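Long-range contacts in peridinin-chlorophyll A protein (Amphidinium carterae, PDB 2C9E), which probably serves as a water-soluble antenna that captures blue-green sunlight with bound peridinin and chlorophyll a: residues P16-K20 against E134-A138; A187-I191 against Q308-A312; E202-Y206 against L296-L300. One frame throughout, in Å; residues are numbered along the deposited sequence.

Contact 1: P16-K20 against E134-A138; sequences PIAEK and EAEKA. With DGD (digalactosyl diacyl glycerol (dgdg)), chain G.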
loop_
_atom_site.group_PDB
_atom_site.type_symbol
_atom_site.label_atom_id
_atom_site.label_comp_id
_atom_site.label_asym_id
_atom_site.label_seq_id
_atom_site.Cartn_x
_atom_site.Cartn_y
_atom_site.Cartn_z
ATOM N N PRO A 16 -5.414 15.658 -18.472
ATOM C CA PRO A 16 -6.118 16.930 -18.164
ATOM C C PRO A 16 -7.050 16.826 -16.960
ATOM O O PRO A 16 -7.282 17.801 -16.243
ATOM C CB PRO A 16 -6.896 17.244 -19.468
ATOM C CG PRO A 16 -6.138 16.530 -20.519
ATOM C CD PRO A 16 -5.769 15.197 -19.832
ATOM N N ILE A 17 -7.623 15.648 -16.743
ATOM C CA ILE A 17 -8.489 15.456 -15.571
ATOM C C ILE A 17 -7.589 15.403 -14.334
ATOM O O ILE A 17 -7.903 15.986 -13.289
ATOM C CB ILE A 17 -9.286 14.125 -15.691
ATOM C CG1 ILE A 17 -10.210 14.215 -16.923
ATOM C CG2 ILE A 17 -10.003 13.810 -14.333
ATOM C CD1 ILE A 17 -10.986 12.914 -17.282
ATOM N N ALA A 18 -6.473 14.681 -14.456
ATOM C CA ALA A 18 -5.496 14.579 -13.372
ATOM C C ALA A 18 -5.012 15.981 -12.905
ATOM O O ALA A 18 -4.857 16.246 -11.688
ATOM C CB ALA A 18 -4.309 13.752 -13.849
ATOM N N GLU A 19 -4.759 16.870 -13.867
ATOM C CA GLU A 19 -4.323 18.242 -13.556
ATOM C C GLU A 19 -5.324 19.027 -12.711
ATOM O O GLU A 19 -4.963 19.991 -12.076
ATOM C CB GLU A 19 -4.104 19.058 -14.836
ATOM C CG GLU A 19 -2.829 18.809 -15.562
ATOM C CD GLU A 19 -2.752 19.645 -16.838
ATOM O OE1 GLU A 19 -3.650 19.523 -17.699
ATOM O OE2 GLU A 19 -1.798 20.425 -16.982
ATOM N N LYS A 20 -6.588 18.651 -12.725
ATOM C CA LYS A 20 -7.525 19.381 -11.929
ATOM C C LYS A 20 -7.821 18.684 -10.586
ATOM O O LYS A 20 -8.557 19.208 -9.761
ATOM C CB LYS A 20 -8.800 19.572 -12.747
ATOM C CG LYS A 20 -8.535 20.434 -13.991
ATOM C CD LYS A 20 -9.799 21.048 -14.629
ATOM C CE LYS A 20 -10.661 20.034 -15.402
ATOM N NZ LYS A 20 -9.887 19.215 -16.408
ATOM N N GLU A 134 -15.758 14.989 -20.125
ATOM C CA GLU A 134 -14.357 14.644 -20.051
ATOM C C GLU A 134 -14.185 13.242 -19.443
ATOM O O GLU A 134 -13.583 12.379 -20.048
ATOM C CB GLU A 134 -13.636 15.707 -19.238
ATOM C CG GLU A 134 -12.154 15.650 -19.351
ATOM C CD GLU A 134 -11.498 17.003 -19.009
ATOM O OE1 GLU A 134 -12.135 17.841 -18.346
ATOM O OE2 GLU A 134 -10.322 17.206 -19.409
ATOM N N ALA A 135 -14.724 12.998 -18.257
ATOM C CA ALA A 135 -14.581 11.674 -17.622
ATOM C C ALA A 135 -15.175 10.549 -18.541
ATOM O O ALA A 135 -14.633 9.458 -18.628
ATOM C CB ALA A 135 -15.308 11.675 -16.230
ATOM N N GLU A 136 -16.280 10.820 -19.223
ATOM C CA GLU A 136 -16.872 9.783 -20.075
ATOM C C GLU A 136 -15.929 9.353 -21.172
ATOM O O GLU A 136 -15.771 8.156 -21.436
ATOM C CB GLU A 136 -18.199 10.259 -20.636
ATOM C CG GLU A 136 -19.273 10.218 -19.553
ATOM C CD GLU A 136 -20.443 11.166 -19.821
ATOM O OE1 GLU A 136 -20.554 11.706 -20.972
ATOM O OE2 GLU A 136 -21.235 11.370 -18.865
ATOM N N LYS A 137 -15.296 10.342 -21.798
ATOM C CA LYS A 137 -14.320 10.115 -22.843
ATOM C C LYS A 137 -13.125 9.337 -22.229
ATOM O O LYS A 137 -12.611 8.397 -22.827
ATOM C CB LYS A 137 -13.877 11.474 -23.421
ATOM C CG LYS A 137 -12.722 11.401 -24.443
ATOM C CD LYS A 137 -12.550 12.740 -25.122
ATOM C CE LYS A 137 -11.114 12.967 -25.416
ATOM N NZ LYS A 137 -10.481 13.545 -24.154
ATOM N N ALA A 138 -12.684 9.730 -21.045
ATOM C CA ALA A 138 -11.602 9.015 -20.375
ATOM C C ALA A 138 -11.987 7.525 -20.120
ATOM O O ALA A 138 -11.188 6.616 -20.353
ATOM C CB ALA A 138 -11.287 9.700 -19.058
HETATM C C1A DGD G . -12.206 0.363 -9.917
HETATM C C2A DGD G . -11.357 0.793 -8.746
HETATM C C3A DGD G . -11.056 -0.395 -7.769
HETATM C C4A DGD G . -9.911 -0.085 -6.846
HETATM C C5A DGD G . -9.108 -1.323 -6.502
HETATM C C6A DGD G . -8.076 -1.075 -5.434
HETATM C C7A DGD G . -6.927 -0.178 -5.889
HETATM C C8A DGD G . -6.145 0.482 -4.681
HETATM C C9A DGD G . -4.678 -0.108 -4.513
HETATM C CAA DGD G . -3.639 0.778 -5.159
HETATM C CBA DGD G . -2.163 0.378 -5.021
HETATM C CCA DGD G . -1.567 0.325 -3.615
HETATM C CDA DGD G . -0.043 0.045 -3.754
HETATM C CEA DGD G . 0.747 -0.002 -2.438
HETATM C CFA DGD G . 0.859 1.364 -1.691
HETATM C CGA DGD G . 2.199 2.063 -1.988
HETATM C CHA DGD G . 2.193 3.553 -1.654
HETATM C CIA DGD G . 0.928 4.299 -2.046
HETATM O O1A DGD G . -12.836 -0.694 -9.800
HETATM C C1B DGD G . -12.782 3.576 -13.801
HETATM C C2B DGD G . -11.506 4.112 -14.398
HETATM C C3B DGD G . -11.450 5.633 -14.368
HETATM C C4B DGD G . -12.306 6.237 -15.482
HETATM C C5B DGD G . -11.723 7.504 -16.058
HETATM C C6B DGD G . -12.624 8.680 -15.706
HETATM C C7B DGD G . -11.865 9.760 -14.917
HETATM C C8B DGD G . -10.378 9.675 -15.120
HETATM C C9B DGD G . -9.622 9.497 -13.818
HETATM C CAB DGD G . -8.531 10.573 -13.731
HETATM C CBB DGD G . -7.640 10.366 -12.565
HETATM C CCB DGD G . -6.236 10.688 -12.953
HETATM C CDB DGD G . -5.321 9.494 -12.778
HETATM C CEB DGD G . -5.152 8.795 -14.072
HETATM C CFB DGD G . -6.234 7.799 -14.324
HETATM C CGB DGD G . -6.179 6.648 -13.328
HETATM C CHB DGD G . -7.437 5.795 -13.427
HETATM C CIB DGD G . -8.528 6.205 -12.420
HETATM O O1B DGD G . -13.640 4.388 -13.384
HETATM O O1G DGD G . -12.755 1.261 -10.699
HETATM C C1G DGD G . -13.511 0.724 -11.733
HETATM C C2G DGD G . -13.918 1.909 -12.610
HETATM O O2G DGD G . -12.682 2.369 -13.291
HETATM C C3G DGD G . -14.992 1.432 -13.596
HETATM O O3G DGD G . -16.153 1.387 -12.731
HETATM C C1D DGD G . -17.284 0.774 -13.310
HETATM C C2D DGD G . -18.298 0.362 -12.187
HETATM O O2D DGD G . -17.700 -0.624 -11.345
HETATM C C3D DGD G . -19.501 -0.264 -12.851
HETATM O O3D DGD G . -20.456 -0.671 -11.851
HETATM C C4D DGD G . -20.108 0.691 -13.888
HETATM O O4D DGD G . -20.641 1.843 -13.256
HETATM C C5D DGD G . -19.022 1.149 -14.840
HETATM O O5D DGD G . -20.465 1.943 -16.571
HETATM C C6D DGD G . -19.520 2.354 -15.605
HETATM O O6D DGD G . -17.896 1.718 -14.179
HETATM C C1E DGD G . -21.641 2.769 -16.511
HETATM C C2E DGD G . -22.849 1.924 -16.878
HETATM O O2E DGD G . -22.998 0.860 -15.912
HETATM C C3E DGD G . -22.570 1.331 -18.301
HETATM O O3E DGD G . -23.712 0.607 -18.771
HETATM C C4E DGD G . -22.266 2.494 -19.241
HETATM O O4E DGD G . -23.365 3.401 -19.207
HETATM C C5E DGD G . -21.017 3.225 -18.704
HETATM O O6E DGD G . -21.504 3.814 -17.502
HETATM C C6E DGD G . -20.590 4.344 -19.663
HETATM O O5E DGD G . -19.941 3.813 -20.822
HETATM O O HOH W 1 -9.579 19.655 -19.291
#

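Contact 2: A187-I191 against Q308-A312; sequences ATYPI and QAKAA. With DGD (digalactosyl diacyl glycerol (dgdg)), chain K.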
loop_
_atom_site.group_PDB
_atom_site.type_symbol
_atom_site.label_atom_id
_atom_site.label_comp_id
_atom_site.label_asym_id
_atom_site.label_seq_id
_atom_site.Cartn_x
_atom_site.Cartn_y
_atom_site.Cartn_z
ATOM N N ALA A 187 5.987 -9.643 23.208
ATOM C CA ALA A 187 5.697 -8.429 23.965
ATOM C C ALA A 187 4.618 -7.532 23.331
ATOM O O ALA A 187 3.951 -6.742 24.034
ATOM C CB ALA A 187 6.973 -7.624 24.177
ATOM N N THR A 188 4.462 -7.646 22.007
ATOM C CA THR A 188 3.493 -6.808 21.282
ATOM C C THR A 188 2.114 -7.453 21.126
ATOM O O THR A 188 1.113 -6.736 21.070
ATOM C CB THR A 188 4.040 -6.386 19.899
ATOM O OG1 THR A 188 4.503 -7.537 19.164
ATOM C CG2 THR A 188 5.171 -5.412 20.065
ATOM N N TYR A 189 2.038 -8.780 21.060
ATOM C CA TYR A 189 0.734 -9.438 20.943
ATOM C C TYR A 189 -0.284 -8.904 21.975
ATOM O O TYR A 189 -1.423 -8.575 21.615
ATOM C CB TYR A 189 0.861 -10.966 21.070
ATOM C CG TYR A 189 -0.410 -11.698 20.679
ATOM C CD1 TYR A 189 -1.463 -11.887 21.600
ATOM C CD2 TYR A 189 -0.601 -12.135 19.360
ATOM C CE1 TYR A 189 -2.675 -12.487 21.204
ATOM C CE2 TYR A 189 -1.792 -12.727 18.945
ATOM C CZ TYR A 189 -2.828 -12.899 19.862
ATOM O OH TYR A 189 -4.007 -13.440 19.413
ATOM N N PRO A 190 0.107 -8.785 23.269
ATOM C CA PRO A 190 -0.838 -8.273 24.287
ATOM C C PRO A 190 -1.270 -6.824 24.095
ATOM O O PRO A 190 -2.248 -6.358 24.671
ATOM C CB PRO A 190 -0.091 -8.465 25.600
ATOM C CG PRO A 190 0.956 -9.547 25.252
ATOM C CD PRO A 190 1.382 -9.192 23.879
ATOM N N ILE A 191 -0.504 -6.082 23.324
ATOM C CA ILE A 191 -0.851 -4.696 23.010
ATOM C C ILE A 191 -1.784 -4.762 21.776
ATOM O O ILE A 191 -2.832 -4.116 21.726
ATOM C CB ILE A 191 0.430 -3.895 22.662
ATOM C CG1 ILE A 191 1.370 -3.954 23.861
ATOM C CG2 ILE A 191 0.070 -2.495 22.254
ATOM C CD1 ILE A 191 2.643 -3.128 23.766
ATOM N N GLN A 308 3.337 -1.733 29.400
ATOM C CA GLN A 308 3.512 -2.727 28.371
ATOM C C GLN A 308 4.155 -2.162 27.121
ATOM O O GLN A 308 4.974 -2.835 26.534
ATOM C CB GLN A 308 2.170 -3.392 28.052
ATOM C CG GLN A 308 2.286 -4.667 27.234
ATOM C CD GLN A 308 3.219 -5.726 27.878
ATOM O OE1 GLN A 308 3.460 -5.687 29.094
ATOM N NE2 GLN A 308 3.726 -6.685 27.065
ATOM N N ALA A 309 3.836 -0.925 26.736
ATOM C CA ALA A 309 4.426 -0.354 25.527
ATOM C C ALA A 309 5.910 -0.080 25.696
ATOM O O ALA A 309 6.692 -0.314 24.788
ATOM C CB ALA A 309 3.720 0.899 25.122
ATOM N N LYS A 310 6.285 0.455 26.857
ATOM C CA LYS A 310 7.687 0.715 27.161
ATOM C C LYS A 310 8.429 -0.599 27.209
ATOM O O LYS A 310 9.521 -0.708 26.694
ATOM C CB LYS A 310 7.808 1.468 28.486
ATOM C CG LYS A 310 7.547 2.960 28.293
ATOM C CD LYS A 310 7.263 3.732 29.587
ATOM C CE LYS A 310 6.924 5.202 29.245
ATOM N NZ LYS A 310 5.965 5.824 30.236
ATOM N N ALA A 311 7.822 -1.611 27.812
ATOM C CA ALA A 311 8.455 -2.929 27.884
ATOM C C ALA A 311 8.645 -3.524 26.467
ATOM O O ALA A 311 9.656 -4.193 26.182
ATOM C CB ALA A 311 7.601 -3.864 28.716
ATOM N N ALA A 312 7.671 -3.265 25.596
ATOM C CA ALA A 312 7.708 -3.755 24.245
ATOM C C ALA A 312 8.801 -3.031 23.459
ATOM O O ALA A 312 9.523 -3.656 22.674
ATOM C CB ALA A 312 6.330 -3.562 23.575
HETATM C C1A DGD K . 7.079 4.472 13.276
HETATM C C2A DGD K . 6.124 3.948 12.194
HETATM C C3A DGD K . 5.860 4.965 11.075
HETATM C C4A DGD K . 7.066 5.136 10.128
HETATM C C5A DGD K . 6.660 5.787 8.809
HETATM C C6A DGD K . 6.808 4.960 7.517
HETATM C C7A DGD K . 6.434 3.483 7.600
HETATM C C8A DGD K . 5.465 3.039 6.464
HETATM C C9A DGD K . 4.852 1.647 6.798
HETATM C CAA DGD K . 3.493 1.702 7.485
HETATM C CBA DGD K . 2.394 0.810 6.811
HETATM C CCA DGD K . 2.909 -0.228 5.731
HETATM C CDA DGD K . 2.503 0.244 4.326
HETATM C CEA DGD K . 2.735 -0.766 3.243
HETATM C CFA DGD K . 1.537 -1.683 2.883
HETATM C CGA DGD K . 1.801 -2.326 1.476
HETATM C CHA DGD K . 0.539 -2.915 0.812
HETATM C CIA DGD K . -0.665 -1.943 0.785
HETATM O O1A DGD K . 6.962 5.663 13.651
HETATM C C1B DGD K . 7.567 2.213 17.262
HETATM C C2B DGD K . 8.124 1.207 18.290
HETATM C C3B DGD K . 7.008 0.556 19.114
HETATM C C4B DGD K . 7.531 -0.417 20.173
HETATM C C5B DGD K . 6.391 -1.249 20.792
HETATM C C6B DGD K . 5.261 -0.385 21.413
HETATM C C7B DGD K . 3.897 -1.029 21.213
HETATM C C8B DGD K . 3.622 -1.399 19.742
HETATM C C9B DGD K . 2.438 -2.369 19.654
HETATM C CAB DGD K . 1.720 -2.338 18.274
HETATM C CBB DGD K . 0.579 -3.327 18.202
HETATM C CCB DGD K . 0.960 -4.694 17.661
HETATM C CDB DGD K . 1.634 -4.655 16.293
HETATM C CEB DGD K . 3.182 -4.653 16.419
HETATM C CFB DGD K . 3.725 -3.786 15.308
HETATM C CGB DGD K . 4.968 -3.126 15.627
HETATM C CHB DGD K . 4.760 -1.803 16.280
HETATM C CIB DGD K . 6.108 -1.101 16.328
HETATM O O1B DGD K . 6.579 1.900 16.548
HETATM O O1G DGD K . 7.547 3.501 14.146
HETATM C C1G DGD K . 8.478 3.904 15.128
HETATM C C2G DGD K . 7.633 4.354 16.328
HETATM O O2G DGD K . 7.786 3.507 17.486
HETATM C C3G DGD K . 8.052 5.778 16.740
HETATM O O3G DGD K . 9.467 5.733 17.017
HETATM C C1D DGD K . 9.812 6.008 18.373
HETATM C C2D DGD K . 11.311 5.687 18.483
HETATM O O2D DGD K . 11.534 4.295 18.219
HETATM C C3D DGD K . 11.771 6.030 19.908
HETATM O O3D DGD K . 13.168 5.797 20.034
HETATM C C4D DGD K . 11.472 7.503 20.206
HETATM O O4D DGD K . 12.322 8.335 19.421
HETATM C C5D DGD K . 9.998 7.812 19.858
HETATM O O5D DGD K . 9.782 9.505 21.471
HETATM C C6D DGD K . 9.737 9.278 20.083
HETATM O O6D DGD K . 9.678 7.479 18.514
HETATM C C1E DGD K . 10.763 10.515 21.763
HETATM C C2E DGD K . 11.041 10.524 23.287
HETATM O O2E DGD K . 11.464 9.212 23.699
HETATM C C3E DGD K . 9.743 10.850 24.040
HETATM O O3E DGD K . 10.042 11.100 25.413
HETATM C C4E DGD K . 8.952 12.046 23.396
HETATM O O4E DGD K . 9.575 13.294 23.722
HETATM C C5E DGD K . 8.890 11.880 21.857
HETATM O O6E DGD K . 10.217 11.764 21.308
HETATM C C6E DGD K . 8.154 13.060 21.215
HETATM O O5E DGD K . 7.989 12.908 19.811
#

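Contact 3: E202-Y206 against L296-L300; sequences EISKY and LQMAL. With PID (peridinin), chain H.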
loop_
_atom_site.group_PDB
_atom_site.type_symbol
_atom_site.label_atom_id
_atom_site.label_comp_id
_atom_site.label_asym_id
_atom_site.label_seq_id
_atom_site.Cartn_x
_atom_site.Cartn_y
_atom_site.Cartn_z
ATOM N N GLU A 202 -6.972 6.937 15.528
ATOM C CA GLU A 202 -5.770 7.730 15.214
ATOM C C GLU A 202 -5.295 7.558 13.745
ATOM O O GLU A 202 -4.962 8.538 13.076
ATOM C CB GLU A 202 -4.596 7.354 16.146
ATOM C CG GLU A 202 -4.845 7.509 17.624
ATOM C CD GLU A 202 -5.771 6.416 18.190
ATOM O OE1 GLU A 202 -6.019 5.391 17.472
ATOM O OE2 GLU A 202 -6.239 6.592 19.363
ATOM N N ILE A 203 -5.269 6.321 13.257
ATOM C CA ILE A 203 -4.788 6.032 11.914
ATOM C C ILE A 203 -5.736 6.590 10.877
ATOM O O ILE A 203 -5.305 7.151 9.851
ATOM C CB ILE A 203 -4.597 4.492 11.749
ATOM C CG1 ILE A 203 -3.459 4.035 12.668
ATOM C CG2 ILE A 203 -4.252 4.107 10.293
ATOM C CD1 ILE A 203 -2.078 4.319 12.076
ATOM N N SER A 204 -7.039 6.476 11.134
ATOM C CA SER A 204 -8.002 7.006 10.191
ATOM C C SER A 204 -7.872 8.506 10.124
ATOM O O SER A 204 -7.856 9.096 9.027
ATOM C CB SER A 204 -9.443 6.657 10.590
ATOM O OG SER A 204 -9.665 5.290 10.334
ATOM N N LYS A 205 -7.778 9.143 11.292
ATOM C CA LYS A 205 -7.683 10.580 11.245
ATOM C C LYS A 205 -6.420 11.016 10.493
ATOM O O LYS A 205 -6.493 11.964 9.708
ATOM C CB LYS A 205 -7.779 11.195 12.650
ATOM C CG LYS A 205 -7.748 12.738 12.670
ATOM C CD LYS A 205 -8.565 13.453 11.541
ATOM C CE LYS A 205 -10.050 13.802 11.881
ATOM N NZ LYS A 205 -11.075 12.675 11.861
ATOM N N TYR A 206 -5.301 10.301 10.691
ATOM C CA TYR A 206 -4.039 10.617 10.005
ATOM C C TYR A 206 -4.222 10.520 8.480
ATOM O O TYR A 206 -3.892 11.451 7.724
ATOM C CB TYR A 206 -2.944 9.648 10.463
ATOM C CG TYR A 206 -1.589 9.975 9.884
ATOM C CD1 TYR A 206 -0.842 11.029 10.380
ATOM C CD2 TYR A 206 -1.101 9.294 8.753
ATOM C CE1 TYR A 206 0.356 11.430 9.769
ATOM C CE2 TYR A 206 0.114 9.681 8.131
ATOM C CZ TYR A 206 0.828 10.751 8.651
ATOM O OH TYR A 206 2.026 11.120 8.069
ATOM N N LEU A 296 1.522 11.454 15.570
ATOM C CA LEU A 296 0.708 10.263 15.401
ATOM C C LEU A 296 1.174 9.185 16.365
ATOM O O LEU A 296 0.353 8.549 16.999
ATOM C CB LEU A 296 0.771 9.739 13.975
ATOM C CG LEU A 296 0.147 8.338 13.753
ATOM C CD1 LEU A 296 -1.364 8.368 13.963
ATOM C CD2 LEU A 296 0.515 7.819 12.305
ATOM N N GLN A 297 2.481 8.983 16.474
ATOM C CA GLN A 297 2.982 7.978 17.399
ATOM C C GLN A 297 2.648 8.281 18.868
ATOM O O GLN A 297 2.399 7.332 19.628
ATOM C CB GLN A 297 4.486 7.780 17.243
ATOM C CG GLN A 297 4.919 7.407 15.813
ATOM C CD GLN A 297 4.218 6.156 15.278
ATOM O OE1 GLN A 297 4.240 5.106 15.901
ATOM N NE2 GLN A 297 3.590 6.282 14.117
ATOM N N MET A 298 2.661 9.561 19.289
ATOM C CA MET A 298 2.284 9.895 20.676
ATOM C C MET A 298 0.808 9.506 20.871
ATOM O O MET A 298 0.446 8.902 21.852
ATOM C CB MET A 298 2.404 11.390 20.988
ATOM C CG MET A 298 3.752 11.847 21.501
ATOM S SD MET A 298 4.308 10.947 22.988
ATOM C CE MET A 298 6.047 10.789 22.669
ATOM N N ALA A 299 -0.060 9.864 19.945
ATOM C CA ALA A 299 -1.466 9.491 20.082
ATOM C C ALA A 299 -1.672 7.931 20.097
ATOM O O ALA A 299 -2.466 7.407 20.879
ATOM C CB ALA A 299 -2.256 10.148 18.957
ATOM N N LEU A 300 -0.963 7.183 19.243
ATOM C CA LEU A 300 -1.073 5.715 19.255
ATOM C C LEU A 300 -0.596 5.208 20.645
ATOM O O LEU A 300 -1.279 4.382 21.299
ATOM C CB LEU A 300 -0.224 5.099 18.105
ATOM C CG LEU A 300 -0.859 5.334 16.702
ATOM C CD1 LEU A 300 0.157 5.077 15.621
ATOM C CD2 LEU A 300 -2.125 4.427 16.527
HETATM C C1 PID H . 6.442 6.642 21.868
HETATM C C2 PID H . 7.240 7.507 22.847
HETATM C C3 PID H . 8.447 6.744 23.401
HETATM C C4 PID H . 7.962 5.456 24.066
HETATM C C5 PID H . 7.287 4.456 23.120
HETATM C C6 PID H . 6.413 5.121 22.045
HETATM C C7 PID H . 5.313 4.370 21.615
HETATM C C8 PID H . 5.067 4.019 20.287
HETATM C C9 PID H . 3.982 3.271 19.821
HETATM C C10 PID H . 2.934 2.717 20.546
HETATM C C11 PID H . 3.721 3.034 18.535
HETATM C C12 PID H . 2.557 2.392 18.431
HETATM C C13 PID H . 1.911 2.149 17.218
HETATM C C14 PID H . 0.683 1.519 17.006
HETATM C C15 PID H . 0.203 1.424 15.698
HETATM C C16 PID H . -1.023 0.890 15.305
HETATM C C17 PID H . -1.377 0.887 13.956
HETATM C C18 PID H . -2.607 0.433 13.485
HETATM C C19 PID H . -2.934 0.454 12.129
HETATM C C20 PID H . -4.194 0.065 11.673
HETATM C C21 PID H . -4.608 0.084 10.340
HETATM C C22 PID H . -5.934 -0.253 10.081
HETATM C C23 PID H . -6.554 -0.250 8.930
HETATM C C24 PID H . -7.286 -0.111 7.851
HETATM C C25 PID H . -7.515 -1.226 6.818
HETATM C C26 PID H . -7.667 -0.676 5.392
HETATM C C27 PID H . -8.621 0.525 5.322
HETATM C C28 PID H . -8.016 1.640 6.180
HETATM C C29 PID H . -8.026 1.219 7.651
HETATM C C30 PID H . -9.700 0.498 3.188
HETATM C C31 PID H . -9.918 1.086 1.792
HETATM C CM1 PID H . 5.190 7.335 21.326
HETATM C CM2 PID H . 6.463 3.543 24.033
HETATM C CM3 PID H . 8.373 3.619 22.434
HETATM C CM4 PID H . -0.110 0.904 18.163
HETATM C CM5 PID H . -3.631 0.376 9.193
HETATM C CM6 PID H . -6.351 -2.219 6.852
HETATM C CM7 PID H . -8.816 -1.942 7.200
HETATM C CM8 PID H . -7.395 2.324 8.503
HETATM O O1 PID H . 7.171 5.763 21.005
HETATM O O2 PID H . 9.008 7.536 24.450
HETATM O O3 PID H . 2.806 2.714 21.769
HETATM O O4 PID H . 2.040 2.160 19.676
HETATM O O5 PID H . -9.399 1.049 8.007
HETATM O O6 PID H . -8.764 1.064 3.998
HETATM O O7 PID H . -10.369 -0.460 3.571
HETATM O O HOH W 2 -4.734 8.351 21.446
#

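Contact 1: P16-K20 against E134-A138
One ammonium group does three jobs here. Lys20 NZ donates to Pro16 O at 3.0 Å, four residues back in its own segment. It also forms a hydrogen-bonded salt bridge with Glu134, NZ to OE1 3.3 Å, across the contact. Water 1 closes a second path: it accepts from Lys20 NZ at 2.9 Å and donates to Glu134 OE2 at 2.6 Å. The carboxylate is thus tied to the same amine directly and through water. The backbone N of Lys20 bonds to Ile17 O, 3.0 Å, and not to Pro16 O, and the folded Lys20 side chain bends back to Pro16 O.

Beside this polar edge the contact is apolar. Ile17 and Glu134 are the most covered residues. The aliphatic part of Glu134 lies on Ile17, CG to Ile17 CG1 3.4 Å. Ile17 CD1 extends on to Ala138 CB at 3.7 Å and to Ala135 CA at 3.8 Å. The two alanines are small enough to let the isoleucine approach helix 132-152.

A lipid tail of digalactosyl diacyl glycerol borders the same apolar patch. Its CAB atom is 3.6 Å from Ile17 CG2, and its C5B atom is 3.7 Å from Ala138 CB. Ile17, Ala18, Ala135 and Ala138 all belong to this lipid pocket.

The contact joins the C-terminal end of helix 2-18 to the first turns of helix 132-152. Phe127 of helix 119-128 touches Ala135, and Trp23 NE1 hydrogen-bonds to the carbonyl of Ala18.

Contact 2: A187-I191 against Q308-A312
Ile191, Ala187 and Ala312 form the apolar centre, with Ala309 beside them. Ile191 CD1 lies 3.7 Å from Ala312 CB and 3.7 Å from Ala309 CA. Ala187 CB adds a second point, 3.9 Å from Ala312 CA. With such small side chains between them, the CA atoms of Ala187 and Ala312 are just 5.1 Å apart. The short helix axes approach to 9.3 Å and run nearly antiparallel, at 151°.

One margin of this core is lined by lipid. A tail of digalactosyl diacyl glycerol meets Ile191 CG2 through C9B at 3.5 Å and Ala312 CB through C5B at 3.6 Å. Thr188, Ile191, Ala309 and Ala312 belong to its pocket, which this antiparallel helix pair lines.

Gln308 makes the polar edge. Its CG packs on Ile191 CG1 at 3.6 Å. Its amide NE2 then donates to Ala187 O at 3.0 Å, with an N-H...O angle of 155°. The helix is kinked here: Ile191 N bonds to Thr188 O, 2.9 Å, and not to Ala187 O.

The contact joins helix 176-192 near its C-terminal end to the start of helix 306-324. Thr188 also touches Phe264 of helix 261-276, while Phe301 of helix 293-302 touches Ala309.

Contact 3: E202-Y206 against L296-L300
Leu296 is the main bump. It fills the hollow between Glu202, Ile203 and Tyr206, one turn of the facing helix. Its CD1 methyl sits 3.7 Å from Glu202 O and 4.0 Å from Glu202 CB. Its CD2 methyl lies over one face of the Tyr206 ring, 4.1 Å from the centroid and 19° off the normal, a CH-pi contact. Leu296 CD2 is also 4.4 Å from Ile203 CD1.

One turn on, Leu300 fits against Glu202 and Ile203. Its CD2 is 3.8 Å from Glu202 CB and 4.1 Å from Ile203 CG1. Ala299 is small and leaves room for the Glu202 side chain, with CB to Glu202 CG 3.9 Å. No direct hydrogen bond crosses the contact. Water 2 bridges it at the rim, donating to Glu202 OE2 at 3.1 Å and to Ala299 O at 2.5 Å. The Tyr206 hydroxyl hydrogen-bonds to Pro291 O.

The short helix axes are 10.4 Å apart and nearly antiparallel, at 158°. Peridinin runs along one margin: its C19 is 3.7 Å from Ile203 CG1, and its C15 is 3.7 Å from Leu300 CD1. Gln297 NE2 hydrogen-bonds to chlorophyll a. The pair is an antiparallel helix packing that forms part of the helical wall around the bound pigments of this all-helical light-harvesting fold.

In the fold
From the N terminus, helix 2-18 leads into contact 1, which closes when the chain reaches helix 132-152. Both its segments lie in the N-terminal half of the protein, and the contact brings these two helices together. The chain then enters helix 176-192, where contact 2 opens. Contact 3 opens on the following helix, 201-213, and closes on helix 293-302. Contact 2 closes last, on helix 306-324, so contact 3 lies within its span. Both belong to the C-terminal half. Their centres are 18 Å apart and their nearest atoms about 7 Å. Contacts 1 and 2 lie on opposite sides of the chain's centre, 48 Å apart between centres. They join corresponding helices in the two halves.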